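PDB 6NAG: clostripain-related protein from Bacteroides thetaiotaomicron, which probably hydrolyses peptide bonds as a secreted cysteine protease of the clostripain (C11) family, in the caspase-like clan CD. Local coordinates for residues T9-F14 against Y217-V222; T54-A59 against P82-A87; R105-I110 against M171-F176; I118-S123 against L149-Q154. The protein carries 1 engineered substitution. All coordinates share one frame; numbering follows the deposited sequence.

Contacts 1, 2 and 3 reach one mixed sheet, the core around which a clan CD protease is built. Contact 3 pairs strands 105-111 and 171-177 in the sheet's interior. Contact 1 lies about 9 Å away, centre to centre, and ties the adjacent strand 11-17 to the end of helix 211-218 and the loop after it. Contact 2, its centre about 25 Å from that of contact 1, sits where the hairpin between strands 46-53 and 58-67 meets the loop leading into helix 87-100. Contact 4 touches contact 2 and lies in the long connection between contact 3's strands. Along the chain, contact 1 encloses the others, contact 2 closes before contact 3 opens, and contact 3 encloses contact 4.

Contact 1 of 4, residues T9-F14 against Y217-V222; sequences TEQTVF and YLIGKV
Gln11 reaches segment 217-222 because its chain is stretched out: chi1 of -174° sets CG across from the backbone N, and chi2 of -159° carries the amide on toward Gly220. In the caspase-like alpha/beta fold this joins the first strand of the central sheet, 11-17, to the end of helix 211-218 and the loop after it. The amide works like a peptide group. Gln11 OE1 accepts from Gly220 N at 2.9 Å, with an N-H...O angle of 151° and the donor somewhat tilted from the carbonyl plane. Gln11 NE2 gives a weak bond to Leu218 O at 3.3 Å, a carbonyl that also receives the hydroxyl of Tyr173. Both ends of the amide are therefore used, which should favour this way round for it. With an alanine here, Gly220 N is likely to lose its acceptor, and a gap would open between strand and loop, although Leu218 O would keep the Tyr173 hydroxyl. Beside the amide, Val222 CG2 lies 4.1 Å from Gln11 NE2, the two side chains crossing at about a right angle. Two residues along the strand, Val13 CG2 lies 3.6 Å from Leu218 O and makes a looser apolar contact with Ile219 CG1 at 4.4 Å.

Contact 2 of 4, residues T54-A59 against P82-A87; sequences TTATKA and PAYTTA. With PRO (proline), chain E.
Ala56 O is gripped twice: Tyr84 OH donates to it at 2.7 Å, and a water donates to it at 3.0 Å. The same water gives its second proton to Pro82 O at 2.9 Å, so it bridges the two backbones. The carbonyl belongs to the turn of the beta hairpin joining strands 46-53 and 58-67, while Tyr84 sits in the loop that leads from strand 70-80 into helix 87-100. The tyrosine hydroxyl comes in only 16° from the carbonyl plane, and Ala56 O lies at the edge of the ring, near its plane. Chi1 of 45° holds the ring between the backbone N and the carbonyl carbon of Tyr84, aimed at the hairpin. Pro82 packs on the start of strand 58-67, its CG meeting Ala59 CB at 4.0 Å. The loop itself is tightly wound: Ala83 centres an inverse gamma turn and opens a type I turn to Thr86, the N-cap of the helix, whose OG1 caps Gly89 N. Pro82 and Ala83 also line the pocket of a bound free proline. Thr86 N and OG1 both reach Ala83 O from the same face, OG1 at 2.9 Å.

Contact 3 of 4, residues R105-I110 against M171-F176; sequences RYSMVI and MEYILF
Strands 105-110 and 173-176 run parallel, their axes 10° apart and 4.7 Å away at closest; a bond from Glu172 N to Tyr106 O at the corner before the second strand is followed by Met108 N to Tyr173 O, Leu175 N to Met108 O and Ile110 N to Leu175 O. At the opening end, Arg105 NH1 makes a salt bridge to Glu172 OE2, approaching on the syn side but tilted from the carboxylate plane, the two flat groups turned 65° to each other. NE of the same arginine holds Glu10, so one guanidinium serves two carboxylates. Replacing it by an alanine is likely to leave Glu172 and Glu10 without the positive charge they share. Ser107 CB rests over one face of the Tyr173 ring, 3.7 Å from its centroid, a CH-pi contact; the ring's OH goes on to Leu218 O. The pair forms a beta-alpha-beta crossover whose helix 157-166 lays Leu160 over Met108, Ile110 and Phe176. In clan CD proteases the catalytic histidine and cysteine typically follow two such central strands. Before the corner, Met171, bent at chi2 (-61°), brings its CE to Met108 SD at 3.8 Å; on the helix-covered face Ile110 CD1 meets Phe176 CE1 at 3.8 Å. On the other face Val109 CG1 lies 4.1 Å from Leu175 CD2, the side chains side by side and pointing the same way.

Contact 4 of 4, residues I118-S123 against L149-Q154; sequences IPVSNS and LNAQYQ
Gln154 touches Val120 with its CB and Ser123 with its OE1. Gln154 CB starts the contact, 3.9 Å from Val120 CG2 and nearly as close to CG1, so that the valine's two branches straddle it. From there chi1 of -70° turns CG beside the backbone N, and the chain runs on extended to the amide. At the tip the two amide atoms part company. Gln154 OE1 faces the helix 120-125, with Ser123 OG at 2.7 Å and Val120 CG1 at 3.8 Å, while NE2 donates to Gly148 O just before its own segment. The NE2 bond to Gly148 O favours this way round for the amide, with OE1 toward the serine.

Ser123 OG has a second candidate acceptor in Val120 O at 2.6 Å, one helical turn back. Its single hydroxyl proton can satisfy one of these oxygens at a time, and the serine is poorly ordered. Chi1 of 72°, which sets OG between the backbone N and the carbonyl carbon, is what allows it to approach both.

Val120 CG1 also reaches Ala151 O at 3.5 Å and packs on Ala151 CB at 4.1 Å. Ala151 belongs to a short 3-10 turn, and Asp21 holds the backbone N of Leu149 and Asn150 just ahead of it. Asp156, shortly after Gln154, binds Val120 N through its OD1. A helix start seated on a 3-10 turn in this way belongs to the elaborated connection between strands 105-111 and 171-177 of the caspase-like fold.

Contact 1 of 4, residues T9-F14 against Y217-V222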
loop_
_atom_site.group_PDB
_atom_site.type_symbol
_atom_site.label_atom_id
_atom_site.label_comp_id
_atom_site.label_asym_id
_atom_site.label_seq_id
_atom_site.Cartn_x
_atom_site.Cartn_y
_atom_site.Cartn_z
ATOM N N THR A 9 -20.085 5.105 8.652
ATOM C CA THR A 9 -18.889 5.445 7.891
ATOM C C THR A 9 -17.668 5.681 8.779
ATOM O O THR A 9 -16.621 6.116 8.301
ATOM C CB THR A 9 -19.122 6.700 7.026
ATOM O OG1 THR A 9 -17.992 6.916 6.172
ATOM C CG2 THR A 9 -19.336 7.924 7.906
ATOM N N GLU A 10 -17.801 5.387 10.067
ATOM C CA GLU A 10 -16.716 5.628 11.015
ATOM C C GLU A 10 -15.749 4.453 11.124
ATOM O O GLU A 10 -14.541 4.619 10.958
ATOM C CB GLU A 10 -17.282 5.958 12.398
ATOM C CG GLU A 10 -17.265 7.438 12.740
ATOM C CD GLU A 10 -15.861 7.967 12.964
ATOM O OE1 GLU A 10 -14.983 7.177 13.371
ATOM O OE2 GLU A 10 -15.635 9.174 12.734
ATOM N N GLN A 11 -16.277 3.267 11.405
ATOM C CA GLN A 11 -15.425 2.111 11.657
ATOM C C GLN A 11 -15.909 0.845 10.958
ATOM O O GLN A 11 -17.107 0.592 10.858
ATOM C CB GLN A 11 -15.326 1.850 13.163
ATOM C CG GLN A 11 -14.338 0.757 13.536
ATOM C CD GLN A 11 -14.608 0.162 14.903
ATOM O OE1 GLN A 11 -15.733 0.197 15.398
ATOM N NE2 GLN A 11 -13.571 -0.392 15.521
ATOM N N THR A 12 -14.956 0.055 10.474
ATOM C CA THR A 12 -15.243 -1.280 9.969
ATOM C C THR A 12 -14.490 -2.313 10.793
ATOM O O THR A 12 -13.265 -2.264 10.895
ATOM C CB THR A 12 -14.857 -1.435 8.486
ATOM O OG1 THR A 12 -15.716 -0.623 7.677
ATOM C CG2 THR A 12 -14.990 -2.885 8.048
ATOM N N VAL A 13 -15.227 -3.239 11.395
ATOM C CA VAL A 13 -14.613 -4.352 12.104
ATOM C C VAL A 13 -14.603 -5.572 11.195
ATOM O O VAL A 13 -15.644 -6.171 10.930
ATOM C CB VAL A 13 -15.351 -4.681 13.415
ATOM C CG1 VAL A 13 -14.713 -5.883 14.094
ATOM C CG2 VAL A 13 -15.349 -3.478 14.342
ATOM N N PHE A 14 -13.420 -5.930 10.709
ATOM C CA PHE A 14 -13.287 -7.027 9.762
ATOM C C PHE A 14 -12.873 -8.325 10.448
ATOM O O PHE A 14 -11.724 -8.481 10.859
ATOM C CB PHE A 14 -12.277 -6.662 8.670
ATOM C CG PHE A 14 -12.010 -7.770 7.693
ATOM C CD1 PHE A 14 -13.055 -8.426 7.066
ATOM C CD2 PHE A 14 -10.712 -8.146 7.392
ATOM C CE1 PHE A 14 -12.810 -9.445 6.166
ATOM C CE2 PHE A 14 -10.461 -9.162 6.491
ATOM C CZ PHE A 14 -11.511 -9.812 5.877
ATOM N N TYR A 217 -17.036 -4.148 22.923
ATOM C CA TYR A 217 -15.763 -3.502 23.212
ATOM C C TYR A 217 -14.940 -3.349 21.938
ATOM O O TYR A 217 -14.040 -2.513 21.862
ATOM C CB TYR A 217 -14.978 -4.299 24.253
ATOM C CG TYR A 217 -15.667 -4.413 25.594
ATOM C CD1 TYR A 217 -16.406 -3.357 26.108
ATOM C CD2 TYR A 217 -15.581 -5.579 26.342
ATOM C CE1 TYR A 217 -17.038 -3.459 27.333
ATOM C CE2 TYR A 217 -16.208 -5.689 27.567
ATOM C CZ TYR A 217 -16.936 -4.627 28.058
ATOM O OH TYR A 217 -17.562 -4.735 29.278
ATOM N N LEU A 218 -15.259 -4.167 20.941
ATOM C CA LEU A 218 -14.569 -4.136 19.658
ATOM C C LEU A 218 -15.150 -3.062 18.747
ATOM O O LEU A 218 -14.524 -2.656 17.769
ATOM C CB LEU A 218 -14.660 -5.501 18.971
ATOM C CG LEU A 218 -14.114 -6.714 19.727
ATOM C CD1 LEU A 218 -14.560 -7.999 19.054
ATOM C CD2 LEU A 218 -12.599 -6.656 19.808
ATOM N N ILE A 219 -16.351 -2.605 19.085
ATOM C CA ILE A 219 -17.120 -1.715 18.223
ATOM C C ILE A 219 -17.188 -0.295 18.783
ATOM O O ILE A 219 -17.352 -0.101 19.987
ATOM C CB ILE A 219 -18.549 -2.264 18.023
ATOM C CG1 ILE A 219 -18.492 -3.679 17.446
ATOM C CG2 ILE A 219 -19.364 -1.358 17.119
ATOM C CD1 ILE A 219 -19.835 -4.368 17.379
ATOM N N GLY A 220 -17.054 0.694 17.902
ATOM C CA GLY A 220 -17.108 2.089 18.300
ATOM C C GLY A 220 -15.809 2.527 18.941
ATOM O O GLY A 220 -14.733 2.316 18.383
ATOM N N LYS A 221 -15.903 3.144 20.114
ATOM C CA LYS A 221 -14.711 3.456 20.889
ATOM C C LYS A 221 -14.170 2.166 21.487
ATOM O O LYS A 221 -14.796 1.570 22.364
ATOM C CB LYS A 221 -15.009 4.476 21.988
ATOM C CG LYS A 221 -13.759 5.029 22.652
ATOM C CD LYS A 221 -14.091 5.910 23.842
ATOM C CE LYS A 221 -12.827 6.480 24.464
ATOM N NZ LYS A 221 -11.851 5.410 24.812
ATOM N N VAL A 222 -13.013 1.734 21.003
ATOM C CA VAL A 222 -12.459 0.444 21.393
ATOM C C VAL A 222 -12.056 0.413 22.864
ATOM O O VAL A 222 -11.223 1.200 23.314
ATOM C CB VAL A 222 -11.237 0.075 20.533
ATOM C CG1 VAL A 222 -10.746 -1.317 20.891
ATOM C CG2 VAL A 222 -11.591 0.156 19.058
#

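Contact 2 of 4, residues T54-A59 against P82-A87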
loop_
_atom_site.group_PDB
_atom_site.type_symbol
_atom_site.label_atom_id
_atom_site.label_comp_id
_atom_site.label_asym_id
_atom_site.label_seq_id
_atom_site.Cartn_x
_atom_site.Cartn_y
_atom_site.Cartn_z
ATOM N N THR A 54 -15.494 -21.480 3.742
ATOM C CA THR A 54 -16.379 -22.615 3.959
ATOM C C THR A 54 -15.577 -23.902 3.827
ATOM O O THR A 54 -15.722 -24.830 4.624
ATOM C CB THR A 54 -17.548 -22.624 2.963
ATOM O OG1 THR A 54 -18.297 -21.410 3.093
ATOM C CG2 THR A 54 -18.459 -23.803 3.233
ATOM N N THR A 55 -14.731 -23.944 2.805
ATOM C CA THR A 55 -13.781 -25.032 2.619
ATOM C C THR A 55 -12.395 -24.440 2.406
ATOM O O THR A 55 -12.218 -23.226 2.472
ATOM C CB THR A 55 -14.149 -25.928 1.420
ATOM O OG1 THR A 55 -14.049 -25.174 0.207
ATOM C CG2 THR A 55 -15.562 -26.471 1.565
ATOM N N ALA A 56 -11.416 -25.296 2.140
ATOM C CA ALA A 56 -10.047 -24.839 1.932
ATOM C C ALA A 56 -9.903 -24.064 0.625
ATOM O O ALA A 56 -8.940 -23.321 0.441
ATOM C CB ALA A 56 -9.091 -26.020 1.951
ATOM N N THR A 57 -10.866 -24.234 -0.276
ATOM C CA THR A 57 -10.781 -23.636 -1.604
ATOM C C THR A 57 -11.948 -22.703 -1.919
ATOM O O THR A 57 -12.029 -22.152 -3.016
ATOM C CB THR A 57 -10.720 -24.721 -2.696
ATOM O OG1 THR A 57 -11.899 -25.530 -2.632
ATOM C CG2 THR A 57 -9.496 -25.601 -2.503
ATOM N N LYS A 58 -12.854 -22.532 -0.962
ATOM C CA LYS A 58 -14.036 -21.701 -1.174
ATOM C C LYS A 58 -14.327 -20.818 0.036
ATOM O O LYS A 58 -14.239 -21.268 1.178
ATOM C CB LYS A 58 -15.251 -22.577 -1.492
ATOM C CG LYS A 58 -15.120 -23.372 -2.782
ATOM C CD LYS A 58 -16.284 -24.324 -2.970
ATOM C CE LYS A 58 -16.185 -25.078 -4.285
ATOM N NZ LYS A 58 -14.956 -25.913 -4.357
ATOM N N ALA A 59 -14.678 -19.561 -0.221
ATOM C CA ALA A 59 -14.929 -18.605 0.852
ATOM C C ALA A 59 -16.025 -17.610 0.484
ATOM O O ALA A 59 -16.387 -17.472 -0.683
ATOM C CB ALA A 59 -13.650 -17.869 1.206
ATOM N N PRO A 82 -9.502 -18.739 -3.187
ATOM C CA PRO A 82 -8.835 -17.518 -2.725
ATOM C C PRO A 82 -7.427 -17.799 -2.212
ATOM O O PRO A 82 -7.215 -18.780 -1.500
ATOM C CB PRO A 82 -9.746 -17.030 -1.596
ATOM C CG PRO A 82 -10.367 -18.271 -1.065
ATOM C CD PRO A 82 -10.543 -19.188 -2.245
ATOM N N ALA A 83 -6.475 -16.950 -2.582
ATOM C CA ALA A 83 -5.096 -17.108 -2.139
ATOM C C ALA A 83 -4.865 -16.363 -0.829
ATOM O O ALA A 83 -4.158 -15.359 -0.792
ATOM C CB ALA A 83 -4.136 -16.618 -3.208
ATOM N N TYR A 84 -5.463 -16.868 0.245
ATOM C CA TYR A 84 -5.407 -16.200 1.542
ATOM C C TYR A 84 -4.074 -16.402 2.260
ATOM O O TYR A 84 -3.857 -15.849 3.337
ATOM C CB TYR A 84 -6.558 -16.682 2.432
ATOM C CG TYR A 84 -6.765 -18.179 2.428
ATOM C CD1 TYR A 84 -6.018 -19.007 3.255
ATOM C CD2 TYR A 84 -7.715 -18.764 1.603
ATOM C CE1 TYR A 84 -6.207 -20.377 3.254
ATOM C CE2 TYR A 84 -7.912 -20.130 1.594
ATOM C CZ TYR A 84 -7.156 -20.932 2.421
ATOM O OH TYR A 84 -7.351 -22.293 2.414
ATOM N N THR A 85 -3.184 -17.189 1.666
ATOM C CA THR A 85 -1.863 -17.410 2.245
ATOM C C THR A 85 -0.810 -16.554 1.549
ATOM O O THR A 85 0.378 -16.640 1.860
ATOM C CB THR A 85 -1.442 -18.890 2.167
ATOM O OG1 THR A 85 -1.267 -19.270 0.797
ATOM C CG2 THR A 85 -2.494 -19.779 2.810
ATOM N N THR A 86 -1.252 -15.730 0.605
ATOM C CA THR A 86 -0.352 -14.845 -0.124
ATOM C C THR A 86 -0.662 -13.386 0.188
ATOM O O THR A 86 -1.786 -13.049 0.551
ATOM C CB THR A 86 -0.445 -15.064 -1.646
ATOM O OG1 THR A 86 -1.730 -14.641 -2.116
ATOM C CG2 THR A 86 -0.239 -16.532 -1.988
ATOM N N ALA A 87 0.340 -12.526 0.041
ATOM C CA ALA A 87 0.179 -11.105 0.323
ATOM C C ALA A 87 -0.777 -10.452 -0.667
ATOM O O ALA A 87 -1.559 -9.575 -0.303
ATOM C CB ALA A 87 1.528 -10.404 0.299
HETATM N N PRO E . -7.304 -14.545 -4.280
HETATM C CA PRO E . -7.955 -13.964 -5.458
HETATM C C PRO E . -6.953 -13.562 -6.535
HETATM O O PRO E . -7.006 -12.453 -7.067
HETATM C CB PRO E . -8.667 -12.736 -4.890
HETATM C CG PRO E . -8.940 -13.094 -3.473
HETATM C CD PRO E . -7.762 -13.914 -3.031
HETATM O OXT PRO E . -6.070 -14.338 -6.899
HETATM O O HOH W 1 -8.199 -21.496 -1.828
#

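Contact 3 of 4, residues R105-I110 against M171-F176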
loop_
_atom_site.group_PDB
_atom_site.type_symbol
_atom_site.label_atom_id
_atom_site.label_comp_id
_atom_site.label_asym_id
_atom_site.label_seq_id
_atom_site.Cartn_x
_atom_site.Cartn_y
_atom_site.Cartn_z
ATOM N N ARG A 105 -12.035 4.295 9.836
ATOM C CA ARG A 105 -11.167 3.376 10.561
ATOM C C ARG A 105 -11.414 1.928 10.156
ATOM O O ARG A 105 -12.508 1.570 9.722
ATOM C CB ARG A 105 -11.363 3.536 12.071
ATOM C CG ARG A 105 -10.959 4.900 12.611
ATOM C CD ARG A 105 -11.218 5.010 14.106
ATOM N NE ARG A 105 -12.642 5.125 14.412
ATOM C CZ ARG A 105 -13.277 4.389 15.318
ATOM N NH1 ARG A 105 -12.617 3.474 16.015
ATOM N NH2 ARG A 105 -14.574 4.567 15.526
ATOM N N TYR A 106 -10.385 1.100 10.302
ATOM C CA TYR A 106 -10.494 -0.325 10.015
ATOM C C TYR A 106 -9.822 -1.151 11.102
ATOM O O TYR A 106 -8.741 -0.808 11.576
ATOM C CB TYR A 106 -9.881 -0.654 8.652
ATOM C CG TYR A 106 -10.734 -0.227 7.481
ATOM C CD1 TYR A 106 -10.612 1.042 6.934
ATOM C CD2 TYR A 106 -11.663 -1.094 6.924
ATOM C CE1 TYR A 106 -11.390 1.436 5.866
ATOM C CE2 TYR A 106 -12.447 -0.708 5.855
ATOM C CZ TYR A 106 -12.307 0.557 5.331
ATOM O OH TYR A 106 -13.085 0.945 4.267
ATOM N N SER A 107 -10.472 -2.239 11.497
ATOM C CA SER A 107 -9.910 -3.156 12.477
ATOM C C SER A 107 -10.004 -4.582 11.962
ATOM O O SER A 107 -10.787 -4.871 11.060
ATOM C CB SER A 107 -10.625 -3.025 13.820
ATOM O OG SER A 107 -10.360 -1.765 14.409
ATOM N N MET A 108 -9.208 -5.476 12.539
ATOM C CA MET A 108 -9.130 -6.838 12.036
ATOM C C MET A 108 -9.169 -7.871 13.157
ATOM O O MET A 108 -8.406 -7.792 14.118
ATOM C CB MET A 108 -7.859 -7.011 11.202
ATOM C CG MET A 108 -7.890 -8.193 10.255
ATOM S SD MET A 108 -6.580 -8.097 9.021
ATOM C CE MET A 108 -6.889 -9.593 8.088
ATOM N N VAL A 109 -10.071 -8.836 13.023
ATOM C CA VAL A 109 -10.155 -9.949 13.958
ATOM C C VAL A 109 -9.832 -11.247 13.229
ATOM O O VAL A 109 -10.605 -11.707 12.391
ATOM C CB VAL A 109 -11.549 -10.052 14.605
ATOM C CG1 VAL A 109 -11.615 -11.256 15.527
ATOM C CG2 VAL A 109 -11.878 -8.776 15.362
ATOM N N ILE A 110 -8.680 -11.830 13.546
ATOM C CA ILE A 110 -8.212 -13.021 12.849
ATOM C C ILE A 110 -8.387 -14.277 13.695
ATOM O O ILE A 110 -7.886 -14.354 14.815
ATOM C CB ILE A 110 -6.733 -12.888 12.449
ATOM C CG1 ILE A 110 -6.510 -11.595 11.663
ATOM C CG2 ILE A 110 -6.283 -14.100 11.644
ATOM C CD1 ILE A 110 -5.079 -11.378 11.245
ATOM N N MET A 171 -4.447 -0.860 10.529
ATOM C CA MET A 171 -5.521 -1.240 11.438
ATOM C C MET A 171 -5.444 -0.500 12.769
ATOM O O MET A 171 -4.363 -0.146 13.233
ATOM C CB MET A 171 -5.495 -2.751 11.683
ATOM C CG MET A 171 -5.609 -3.588 10.421
ATOM S SD MET A 171 -7.145 -3.300 9.525
ATOM C CE MET A 171 -6.913 -4.372 8.111
ATOM N N GLU A 172 -6.603 -0.257 13.372
ATOM C CA GLU A 172 -6.653 0.287 14.720
ATOM C C GLU A 172 -6.106 -0.757 15.680
ATOM O O GLU A 172 -5.287 -0.457 16.548
ATOM C CB GLU A 172 -8.081 0.677 15.102
ATOM C CG GLU A 172 -8.188 2.016 15.809
ATOM C CD GLU A 172 -9.594 2.305 16.297
ATOM O OE1 GLU A 172 -9.743 2.737 17.460
ATOM O OE2 GLU A 172 -10.547 2.098 15.518
ATOM N N TYR A 173 -6.569 -1.989 15.510
ATOM C CA TYR A 173 -6.050 -3.120 16.263
ATOM C C TYR A 173 -6.140 -4.393 15.433
ATOM O O TYR A 173 -6.915 -4.472 14.482
ATOM C CB TYR A 173 -6.806 -3.296 17.585
ATOM C CG TYR A 173 -8.280 -3.605 17.427
ATOM C CD1 TYR A 173 -8.725 -4.909 17.239
ATOM C CD2 TYR A 173 -9.229 -2.593 17.475
ATOM C CE1 TYR A 173 -10.069 -5.193 17.094
ATOM C CE2 TYR A 173 -10.575 -2.869 17.336
ATOM C CZ TYR A 173 -10.988 -4.170 17.144
ATOM O OH TYR A 173 -12.328 -4.445 17.002
ATOM N N ILE A 174 -5.336 -5.384 15.796
ATOM C CA ILE A 174 -5.467 -6.714 15.225
ATOM C C ILE A 174 -5.656 -7.717 16.352
ATOM O O ILE A 174 -4.719 -8.023 17.087
ATOM C CB ILE A 174 -4.246 -7.107 14.373
ATOM C CG1 ILE A 174 -4.102 -6.163 13.179
ATOM C CG2 ILE A 174 -4.378 -8.541 13.889
ATOM C CD1 ILE A 174 -2.914 -6.475 12.293
ATOM N N LEU A 175 -6.882 -8.207 16.498
ATOM C CA LEU A 175 -7.185 -9.205 17.513
ATOM C C LEU A 175 -6.930 -10.606 16.972
ATOM O O LEU A 175 -7.677 -11.105 16.132
ATOM C CB LEU A 175 -8.634 -9.071 17.989
ATOM C CG LEU A 175 -9.196 -10.192 18.868
ATOM C CD1 LEU A 175 -8.327 -10.418 20.093
ATOM C CD2 LEU A 175 -10.625 -9.882 19.279
ATOM N N PHE A 176 -5.861 -11.231 17.452
ATOM C CA PHE A 176 -5.535 -12.590 17.048
ATOM C C PHE A 176 -6.258 -13.612 17.913
ATOM O O PHE A 176 -5.829 -13.912 19.028
ATOM C CB PHE A 176 -4.027 -12.829 17.117
ATOM C CG PHE A 176 -3.304 -12.517 15.840
ATOM C CD1 PHE A 176 -3.366 -13.388 14.766
ATOM C CD2 PHE A 176 -2.551 -11.362 15.717
ATOM C CE1 PHE A 176 -2.700 -13.109 13.589
ATOM C CE2 PHE A 176 -1.881 -11.078 14.543
ATOM C CZ PHE A 176 -1.956 -11.952 13.478
#

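Contact 4 of 4, residues I118-S123 against L149-Q154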
loop_
_atom_site.group_PDB
_atom_site.type_symbol
_atom_site.label_atom_id
_atom_site.label_comp_id
_atom_site.label_asym_id
_atom_site.label_seq_id
_atom_site.Cartn_x
_atom_site.Cartn_y
_atom_site.Cartn_z
ATOM N N ILE A 118 6.855 -17.964 14.082
ATOM C CA ILE A 118 7.447 -19.111 13.399
ATOM C C ILE A 118 7.114 -19.126 11.912
ATOM O O ILE A 118 5.946 -19.056 11.533
ATOM C CB ILE A 118 6.980 -20.438 14.031
ATOM C CG1 ILE A 118 7.343 -20.478 15.516
ATOM C CG2 ILE A 118 7.586 -21.626 13.300
ATOM C CD1 ILE A 118 8.821 -20.330 15.790
ATOM N N PRO A 119 8.149 -19.193 11.062
ATOM C CA PRO A 119 7.960 -19.229 9.609
ATOM C C PRO A 119 7.299 -20.522 9.144
ATOM O O PRO A 119 7.488 -21.566 9.764
ATOM C CB PRO A 119 9.388 -19.115 9.065
ATOM C CG PRO A 119 10.252 -19.615 10.166
ATOM C CD PRO A 119 9.574 -19.200 11.435
ATOM N N VAL A 120 6.527 -20.439 8.064
ATOM C CA VAL A 120 5.847 -21.603 7.508
ATOM C C VAL A 120 6.860 -22.637 7.026
ATOM O O VAL A 120 6.637 -23.842 7.143
ATOM C CB VAL A 120 4.914 -21.205 6.342
ATOM C CG1 VAL A 120 4.215 -22.429 5.767
ATOM C CG2 VAL A 120 3.893 -20.181 6.806
ATOM N N SER A 121 7.983 -22.153 6.500
ATOM C CA SER A 121 9.041 -23.019 5.990
ATOM C C SER A 121 9.574 -23.967 7.062
ATOM O O SER A 121 9.906 -25.116 6.774
ATOM C CB SER A 121 10.187 -22.182 5.420
ATOM O OG SER A 121 10.820 -21.423 6.436
ATOM N N ASN A 122 9.657 -23.481 8.298
ATOM C CA ASN A 122 10.092 -24.314 9.414
ATOM C C ASN A 122 9.092 -25.428 9.710
ATOM O O ASN A 122 9.477 -26.531 10.100
ATOM C CB ASN A 122 10.318 -23.462 10.665
ATOM C CG ASN A 122 11.780 -23.113 10.876
ATOM O OD1 ASN A 122 12.270 -22.102 10.372
ATOM N ND2 ASN A 122 12.486 -23.953 11.625
ATOM N N SER A 123 7.809 -25.136 9.523
ATOM C CA SER A 123 6.765 -26.144 9.674
ATOM C C SER A 123 6.665 -26.976 8.403
ATOM O O SER A 123 6.283 -28.146 8.438
ATOM C CB SER A 123 5.418 -25.492 9.993
ATOM O OG SER A 123 4.890 -24.833 8.855
ATOM N N LEU A 149 -3.726 -26.303 9.955
ATOM C CA LEU A 149 -2.757 -27.206 10.557
ATOM C C LEU A 149 -1.793 -27.734 9.502
ATOM O O LEU A 149 -0.762 -28.321 9.827
ATOM C CB LEU A 149 -3.465 -28.360 11.263
ATOM C CG LEU A 149 -4.404 -27.976 12.404
ATOM C CD1 LEU A 149 -5.227 -29.175 12.844
ATOM C CD2 LEU A 149 -3.612 -27.406 13.569
ATOM N N ASN A 150 -2.140 -27.520 8.237
ATOM C CA ASN A 150 -1.253 -27.859 7.132
ATOM C C ASN A 150 -0.452 -26.652 6.671
ATOM O O ASN A 150 -0.978 -25.544 6.589
ATOM C CB ASN A 150 -2.039 -28.425 5.950
ATOM C CG ASN A 150 -2.681 -29.757 6.260
ATOM O OD1 ASN A 150 -1.992 -30.732 6.557
ATOM N ND2 ASN A 150 -4.003 -29.814 6.169
ATOM N N ALA A 151 0.819 -26.880 6.355
ATOM C CA ALA A 151 1.700 -25.819 5.884
ATOM C C ALA A 151 1.161 -25.182 4.608
ATOM O O ALA A 151 1.460 -24.028 4.303
ATOM C CB ALA A 151 3.100 -26.359 5.660
ATOM N N GLN A 152 0.361 -25.944 3.870
ATOM C CA GLN A 152 -0.289 -25.454 2.661
ATOM C C GLN A 152 -1.282 -24.339 2.986
ATOM O O GLN A 152 -1.525 -23.451 2.170
ATOM C CB GLN A 152 -0.995 -26.609 1.945
ATOM C CG GLN A 152 -1.735 -26.220 0.675
ATOM C CD GLN A 152 -2.527 -27.374 0.093
ATOM O OE1 GLN A 152 -2.571 -28.463 0.666
ATOM N NE2 GLN A 152 -3.161 -27.140 -1.050
ATOM N N TYR A 153 -1.842 -24.387 4.191
ATOM C CA TYR A 153 -2.860 -23.428 4.604
ATOM C C TYR A 153 -2.364 -22.485 5.700
ATOM O O TYR A 153 -3.157 -21.960 6.479
ATOM C CB TYR A 153 -4.110 -24.166 5.088
ATOM C CG TYR A 153 -4.667 -25.151 4.086
ATOM C CD1 TYR A 153 -4.773 -24.820 2.741
ATOM C CD2 TYR A 153 -5.076 -26.416 4.483
ATOM C CE1 TYR A 153 -5.279 -25.718 1.823
ATOM C CE2 TYR A 153 -5.584 -27.322 3.571
ATOM C CZ TYR A 153 -5.682 -26.968 2.244
ATOM O OH TYR A 153 -6.187 -27.867 1.333
ATOM N N GLN A 154 -1.053 -22.272 5.757
ATOM C CA GLN A 154 -0.468 -21.409 6.780
ATOM C C GLN A 154 0.122 -20.138 6.179
ATOM O O GLN A 154 0.662 -20.153 5.074
ATOM C CB GLN A 154 0.601 -22.168 7.567
ATOM C CG GLN A 154 0.036 -23.258 8.460
ATOM C CD GLN A 154 1.094 -24.228 8.941
ATOM O OE1 GLN A 154 2.278 -24.069 8.649
ATOM N NE2 GLN A 154 0.670 -25.244 9.683
#